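Local coordinates for benzyl alcohol dehydrogenase (PDB 1F8F), which catalyses the NAD-dependent oxidation of benzyl alcohol and related aromatic alcohols to aldehydes, as a member of the zinc-containing alcohol dehydrogenases, at residues G92-G95 with K96-Q99; L150-E153 with N154-V157. All coordinates share one frame; numbering follows the deposited sequence.

Both contacts are local turns in the GroES-like catalytic domain, their centres about 13 Å apart, yet they solve the problem of fixing a turn in different ways. Contact 1 (92-99) is a surface loop leading from strand 86-89 into helix 98-101, and a metal organises it: two sulfurs on one zinc. Contact 2 (150-157), mostly buried, joins strands 148-152 and 156-159 of the domain's sheet and relies on hydroxyl, amide and backbone hydrogen bonds instead. The two turns meet directly, since Y93 OH lies 2.9 Å from N154 O, probably a hydrogen bond, with the amide group of N154 packed near the backbone of C94 and G95.

Contact 1. Residues G92-G95 with K96-Q99; sequences GYCG and KCTQ. With ZN (zinc ion), chain C.
C94 and C97 reach the same zinc ion from the two ends of a CxxC turn, and both side-chain conformations can be understood from that shared target. The bond from C94 SG to the zinc is 2.3 Å and that from C97 SG is 2.4 Å; C100 and C108 supply the remaining two sulfurs. This four-cysteine site is the structural zinc lobe known from medium-chain alcohol dehydrogenases, distinct from the zinc held by C44, H65 and C173. The SG atoms of C94 and C97 sit 3.8 Å apart, and the SG-zinc-SG angle of about 110° is close to tetrahedral. C94 has a chi1 of 91°, away from any staggered value, with its sulfur turned onto the zinc. For C97, chi1 of 72° sets SG between its own backbone N and carbonyl carbon. C97 is also the N-cap of the helix that follows, and its sulfur caps a backbone N just beyond Q99, so one atom serves both metal and helix.

The sulfur of C94 has a second role as acceptor: K96 N donates to C94 SG over 3.4 Å along an almost straight line. C97 N, 3.3 Å from C94 SG, is merely near and does not count as a bond. G95, with positive phi, bends the chain so that the amide of K96 points at the sulfur. K96 sends its side chain the other way, extended beyond CG, and at a subunit interface its NZ meets T79 OG1 and the carboxylate of E153, both of the second subunit.

Four cysteine sulfurs would bring more negative charge than one zinc ion can balance. The N-H of K96 and the helix start probably offset part of that excess, which is consistent with turn and metal site reinforcing each other.

Contact 2. Residues L150-E153 with N154-V157; sequences LSRE and NNTV. With SO4 (sulfate ion), chain D.
S151 and T156 face each other across a tight reversal between two strands of the GroES-like domain, made of two overlapping type I beta-turns, 152-155 and 153-156. Strand 148-152 pairs with strand 33-42 and strand 156-159 with strand 86-89, so the reversal carries the chain from one neighbour to the other. T156 N closes the second turn on E153 O at 3.2 Å, while N155 N makes only a weak bond to R152 O in the first.

The inner side is dense and polar at its centre. N155 folds its amide back over the turn, chi1 62° placing CG between backbone N and carbonyl carbon, and OD1 receives R152 N at 2.8 Å, with the donor tilted 32° from the carbonyl plane. The other end of that amide is held by S90 O, which fixes which way the group faces. Around the two hydroxyls, V34 from strand 33-42 and L89 from strand 86-89 supply apolar packing. S151, T156 and E153 are all buried, and the E153 carboxylate is gripped by the backbone N of T79 and E80.

Looser geometry marks the outer side, where R152 and N154 are partly exposed. R152 bends at chi2 and chi3, and its guanidinium stands almost perpendicular to the N155 amide plane. NH2 forms a salt bridge with D32; NH1 holds sulfate O4 at 3.3 Å, and the bond from NH2 to sulfate O3 is weak. The sulfate, probably from the crystallisation liquor, is also bound by S121. N154 ND2 reaches Y93 O.

At the heart of the turn runs a relay of hydroxyls: S151 OG donates to T156 OG1 at 2.7 Å, and T156 OG1 donates in turn, also at 2.7 Å, to R152 O from above its carbonyl plane.

Contact 1. Residues G92-G95 with K96-Q99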
loop_
_atom_site.group_PDB
_atom_site.type_symbol
_atom_site.label_atom_id
_atom_site.label_comp_id
_atom_site.label_asym_id
_atom_site.label_seq_id
_atom_site.Cartn_x
_atom_site.Cartn_y
_atom_site.Cartn_z
ATOM N N GLY A 92 -3.285 -7.544 26.058
ATOM C CA GLY A 92 -4.513 -6.897 26.394
ATOM C C GLY A 92 -4.956 -5.681 25.607
ATOM O O GLY A 92 -4.341 -4.633 25.514
ATOM N N TYR A 93 -6.120 -5.853 24.922
ATOM C CA TYR A 93 -6.734 -4.808 24.104
ATOM C C TYR A 93 -8.239 -4.656 24.309
ATOM O O TYR A 93 -8.965 -5.568 24.703
ATOM C CB TYR A 93 -6.374 -4.930 22.633
ATOM C CG TYR A 93 -6.896 -6.118 21.865
ATOM C CD1 TYR A 93 -6.360 -7.387 22.106
ATOM C CD2 TYR A 93 -7.893 -6.029 20.906
ATOM C CE1 TYR A 93 -6.777 -8.525 21.450
ATOM C CE2 TYR A 93 -8.335 -7.149 20.218
ATOM C CZ TYR A 93 -7.775 -8.376 20.505
ATOM O OH TYR A 93 -8.228 -9.500 19.827
ATOM N N CYS A 94 -8.731 -3.433 24.071
ATOM C CA CYS A 94 -10.133 -3.102 24.260
ATOM C C CYS A 94 -11.047 -3.550 23.116
ATOM O O CYS A 94 -12.127 -3.959 23.547
ATOM C CB CYS A 94 -10.344 -1.621 24.583
ATOM S SG CYS A 94 -10.598 -0.597 23.111
ATOM N N GLY A 95 -10.624 -3.437 21.854
ATOM C CA GLY A 95 -11.387 -3.905 20.710
ATOM C C GLY A 95 -12.632 -3.113 20.319
ATOM O O GLY A 95 -13.475 -3.539 19.516
ATOM N N LYS A 96 -12.718 -1.890 20.855
ATOM C CA LYS A 96 -13.837 -0.993 20.594
ATOM C C LYS A 96 -13.296 0.393 20.201
ATOM O O LYS A 96 -14.103 1.172 19.673
ATOM C CB LYS A 96 -14.629 -0.788 21.896
ATOM C CG LYS A 96 -15.307 -1.947 22.551
ATOM C CD LYS A 96 -16.295 -1.550 23.642
ATOM C CE LYS A 96 -16.568 -2.690 24.624
ATOM N NZ LYS A 96 -17.593 -2.313 25.654
ATOM N N CYS A 97 -12.026 0.730 20.424
ATOM C CA CYS A 97 -11.537 2.066 20.060
ATOM C C CYS A 97 -11.187 2.200 18.572
ATOM O O CYS A 97 -11.334 1.219 17.824
ATOM C CB CYS A 97 -10.329 2.460 20.932
ATOM S SG CYS A 97 -8.804 1.537 20.504
ATOM N N THR A 98 -10.697 3.379 18.153
ATOM C CA THR A 98 -10.388 3.609 16.728
ATOM C C THR A 98 -9.321 2.627 16.193
ATOM O O THR A 98 -9.392 2.063 15.084
ATOM C CB THR A 98 -9.914 5.066 16.511
ATOM O OG1 THR A 98 -10.982 5.984 16.714
ATOM C CG2 THR A 98 -9.322 5.295 15.128
ATOM N N GLN A 99 -8.258 2.455 16.994
ATOM C CA GLN A 99 -7.174 1.525 16.592
ATOM C C GLN A 99 -7.649 0.088 16.603
ATOM O O GLN A 99 -7.396 -0.553 15.586
ATOM C CB GLN A 99 -5.914 1.805 17.378
ATOM C CG GLN A 99 -5.135 2.932 16.700
ATOM C CD GLN A 99 -5.661 4.272 17.123
ATOM O OE1 GLN A 99 -5.756 5.197 16.302
ATOM N NE2 GLN A 99 -5.982 4.373 18.403
HETATM ZN ZN ZN C . -8.732 -0.438 21.810
#

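Contact 2. Residues L150-E153 with N154-V157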
loop_
_atom_site.group_PDB
_atom_site.type_symbol
_atom_site.label_atom_id
_atom_site.label_comp_id
_atom_site.label_asym_id
_atom_site.label_seq_id
_atom_site.Cartn_x
_atom_site.Cartn_y
_atom_site.Cartn_z
ATOM N N LEU A 150 -7.159 -15.801 34.627
ATOM C CA LEU A 150 -8.368 -15.252 34.028
ATOM C C LEU A 150 -7.994 -14.296 32.885
ATOM O O LEU A 150 -7.301 -13.285 33.094
ATOM C CB LEU A 150 -9.119 -14.480 35.110
ATOM C CG LEU A 150 -10.547 -14.056 34.744
ATOM C CD1 LEU A 150 -11.499 -15.209 34.985
ATOM C CD2 LEU A 150 -10.960 -12.802 35.510
ATOM N N SER A 151 -8.512 -14.549 31.693
ATOM C CA SER A 151 -8.205 -13.650 30.572
ATOM C C SER A 151 -9.484 -13.114 29.959
ATOM O O SER A 151 -10.552 -13.355 30.553
ATOM C CB SER A 151 -7.341 -14.458 29.586
ATOM O OG SER A 151 -8.092 -15.648 29.278
ATOM N N ARG A 152 -9.437 -12.440 28.819
ATOM C CA ARG A 152 -10.642 -11.991 28.110
ATOM C C ARG A 152 -10.754 -12.823 26.826
ATOM O O ARG A 152 -9.724 -13.297 26.324
ATOM C CB ARG A 152 -10.636 -10.505 27.738
ATOM C CG ARG A 152 -10.675 -9.491 28.864
ATOM C CD ARG A 152 -11.791 -9.756 29.876
ATOM N NE ARG A 152 -13.100 -9.322 29.316
ATOM C CZ ARG A 152 -13.348 -8.014 29.201
ATOM N NH1 ARG A 152 -12.472 -7.108 29.621
ATOM N NH2 ARG A 152 -14.482 -7.575 28.675
ATOM N N GLU A 153 -11.918 -12.935 26.224
ATOM C CA GLU A 153 -12.129 -13.701 24.996
ATOM C C GLU A 153 -11.254 -13.084 23.889
ATOM O O GLU A 153 -10.726 -13.901 23.118
ATOM C CB GLU A 153 -13.574 -13.734 24.437
ATOM C CG GLU A 153 -13.877 -14.604 23.223
ATOM C CD GLU A 153 -15.339 -14.626 22.817
ATOM O OE1 GLU A 153 -16.035 -13.593 23.024
ATOM O OE2 GLU A 153 -15.971 -15.552 22.267
ATOM N N ASN A 154 -11.196 -11.765 23.792
ATOM C CA ASN A 154 -10.372 -11.269 22.677
ATOM C C ASN A 154 -8.867 -11.498 22.880
ATOM O O ASN A 154 -8.160 -11.500 21.860
ATOM C CB ASN A 154 -10.649 -9.845 22.233
ATOM C CG ASN A 154 -10.251 -8.817 23.253
ATOM O OD1 ASN A 154 -9.824 -9.188 24.360
ATOM N ND2 ASN A 154 -10.394 -7.547 22.861
ATOM N N ASN A 155 -8.343 -11.709 24.082
ATOM C CA ASN A 155 -6.919 -12.051 24.199
ATOM C C ASN A 155 -6.749 -13.563 24.365
ATOM O O ASN A 155 -5.604 -13.934 24.645
ATOM C CB ASN A 155 -6.122 -11.276 25.212
ATOM C CG ASN A 155 -6.451 -11.326 26.691
ATOM O OD1 ASN A 155 -7.600 -11.128 27.118
ATOM N ND2 ASN A 155 -5.393 -11.547 27.442
ATOM N N THR A 156 -7.736 -14.408 24.152
ATOM C CA THR A 156 -7.537 -15.852 24.323
ATOM C C THR A 156 -7.647 -16.512 22.967
ATOM O O THR A 156 -8.703 -16.577 22.347
ATOM C CB THR A 156 -8.513 -16.385 25.373
ATOM O OG1 THR A 156 -8.381 -15.592 26.568
ATOM C CG2 THR A 156 -8.267 -17.818 25.837
ATOM N N VAL A 157 -6.575 -17.045 22.418
ATOM C CA VAL A 157 -6.384 -17.618 21.133
ATOM C C VAL A 157 -6.341 -19.144 21.099
ATOM O O VAL A 157 -5.420 -19.865 21.444
ATOM C CB VAL A 157 -5.141 -17.123 20.380
ATOM C CG1 VAL A 157 -5.137 -17.406 18.909
ATOM C CG2 VAL A 157 -4.894 -15.623 20.576
HETATM S S SO4 D . -14.365 -3.439 30.001
HETATM O O1 SO4 D . -15.332 -3.697 31.123
HETATM O O2 SO4 D . -14.256 -1.954 29.799
HETATM O O3 SO4 D . -14.795 -4.140 28.757
HETATM O O4 SO4 D . -13.027 -3.973 30.428
#